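Local coordinates for PrgX (Enterococcus faecalis, PDB 2AWI), which acts as the receptor for the peptide sex pheromone cCF10 and, as a probable DNA-binding repressor, regulates conjugation, at residues F2-V7 with E60-A65. The protein carries 1 engineered substitution. Residues are numbered along the deposited sequence; the frame is centred on the assembly and turned at random.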
# COMPACT_ATOMS: atom_id res chain seq x y z
N PHE A 2 3.45 -20.82 51.43
CA PHE A 2 3.75 -21.49 50.13
C PHE A 2 3.85 -23.01 50.29
O PHE A 2 4.33 -23.52 51.30
CB PHE A 2 5.06 -20.96 49.55
CG PHE A 2 5.12 -19.46 49.42
CD1 PHE A 2 5.53 -18.68 50.50
CD2 PHE A 2 4.73 -18.83 48.25
CE1 PHE A 2 5.55 -17.28 50.40
CE2 PHE A 2 4.75 -17.44 48.14
CZ PHE A 2 5.16 -16.66 49.22
N LYS A 3 3.38 -23.73 49.27
CA LYS A 3 3.41 -25.19 49.26
C LYS A 3 4.63 -25.68 48.47
O LYS A 3 4.49 -26.47 47.53
CB LYS A 3 2.13 -25.72 48.62
CG LYS A 3 1.82 -25.06 47.28
CD LYS A 3 0.57 -25.62 46.62
CE LYS A 3 0.29 -24.87 45.31
NZ LYS A 3 -0.89 -25.42 44.57
N ILE A 4 5.81 -25.20 48.85
CA ILE A 4 7.04 -25.58 48.16
C ILE A 4 7.36 -27.07 48.28
O ILE A 4 7.69 -27.72 47.28
CB ILE A 4 8.25 -24.78 48.70
CG1 ILE A 4 8.07 -23.29 48.40
CG2 ILE A 4 9.53 -25.28 48.06
CD1 ILE A 4 9.17 -22.41 48.96
N GLY A 5 7.27 -27.61 49.49
CA GLY A 5 7.56 -29.01 49.68
C GLY A 5 6.66 -29.92 48.87
O GLY A 5 7.12 -30.88 48.25
N SER A 6 5.37 -29.61 48.85
CA SER A 6 4.43 -30.44 48.10
C SER A 6 4.73 -30.37 46.61
O SER A 6 4.52 -31.34 45.88
CB SER A 6 2.99 -30.00 48.38
OG SER A 6 2.67 -28.84 47.64
N VAL A 7 5.21 -29.22 46.15
CA VAL A 7 5.55 -29.08 44.74
C VAL A 7 6.78 -29.94 44.43
O VAL A 7 6.84 -30.59 43.39
CB VAL A 7 5.82 -27.60 44.37
CG1 VAL A 7 6.47 -27.51 42.99
CG2 VAL A 7 4.50 -26.82 44.36
N GLU A 60 10.38 -21.43 38.17
CA GLU A 60 9.16 -22.14 37.83
C GLU A 60 8.61 -22.84 39.07
O GLU A 60 7.40 -22.86 39.29
CB GLU A 60 9.41 -23.19 36.74
CG GLU A 60 8.11 -23.74 36.17
CD GLU A 60 8.31 -24.90 35.22
OE1 GLU A 60 9.23 -24.82 34.38
OE2 GLU A 60 7.54 -25.88 35.29
N ILE A 61 9.51 -23.40 39.87
CA ILE A 61 9.10 -24.10 41.08
C ILE A 61 8.47 -23.10 42.04
O ILE A 61 7.38 -23.35 42.56
CB ILE A 61 10.30 -24.82 41.76
CG1 ILE A 61 10.79 -25.96 40.86
CG2 ILE A 61 9.87 -25.36 43.11
CD1 ILE A 61 11.99 -26.74 41.42
N LEU A 62 9.15 -21.98 42.27
CA LEU A 62 8.61 -20.94 43.15
C LEU A 62 7.21 -20.56 42.69
O LEU A 62 6.27 -20.54 43.48
CB LEU A 62 9.52 -19.71 43.15
CG LEU A 62 10.74 -19.80 44.07
CD1 LEU A 62 11.61 -18.56 43.96
CD2 LEU A 62 10.26 -19.98 45.49
N ASN A 63 7.07 -20.27 41.41
CA ASN A 63 5.77 -19.90 40.88
C ASN A 63 4.75 -21.01 41.11
O ASN A 63 3.66 -20.75 41.60
CB ASN A 63 5.87 -19.59 39.38
CG ASN A 63 6.35 -18.18 39.10
OD1 ASN A 63 5.58 -17.22 39.22
ND2 ASN A 63 7.61 -18.03 38.74
N ARG A 64 5.11 -22.24 40.78
CA ARG A 64 4.20 -23.36 40.97
C ARG A 64 3.77 -23.47 42.43
O ARG A 64 2.66 -23.92 42.73
CB ARG A 64 4.85 -24.67 40.52
CG ARG A 64 4.82 -24.88 39.01
CD ARG A 64 5.77 -25.97 38.58
NE ARG A 64 5.80 -26.12 37.13
CZ ARG A 64 4.80 -26.65 36.42
NH1 ARG A 64 3.71 -27.08 37.03
NH2 ARG A 64 4.90 -26.72 35.10
N ALA A 65 4.65 -23.05 43.33
CA ALA A 65 4.38 -23.09 44.76
C ALA A 65 3.41 -22.00 45.19
O ALA A 65 3.01 -21.94 46.35
CB ALA A 65 5.68 -22.96 45.55
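A65 fits between I4 and V7, one turn apart on the first helix, and its small methyl lets the two backbones come close: the CA atoms of I4 and A65 are 5.0 Å apart. A65 CB rests against I4 CG1 at 3.7 Å, while V7 CG2 lies 3.8 Å from A65 CA. The other branch of V7, CG1, stands anti to the backbone N (chi1 167°), where it meets I61 CG2 at 4.0 Å and also touches R64 CB. A beta-branched residue thus serves three neighbours with two short arms. I4 CD1 makes a looser contact with L62 CD2.

Where the first helix starts, K3 N gives a weak hydrogen bond to A65 O (3.4 Å). The extended but poorly ordered K3 side chain runs by this carbonyl, its CE roughly 3.6 Å from R64 O; lysine suits an exposed border because its methylenes can lie against the neighbouring helix. K3 is the N-cap residue, and its own carbonyl oxygen accepts from both V7 N and S6 OG, which arrive from the same face of its plane. Within helix 58-67, R64 and E60, opposite charges one turn apart (i to i+4), form a salt bridge: NE and NH2 grip E60 OE2 side-on, nearly within the guanidinium plane. E60 OE1 is bonded to G150 N of the second subunit.

The contact joins helix 4-14 of the N-terminal XRE-type helix-turn-helix bundle, the probable DNA-binding part, to helix 58-67. Helix 44-54 packs against both, its L47 touching I4, I61 and L62, and the second subunit adds V44 against I4 and F182 against R64.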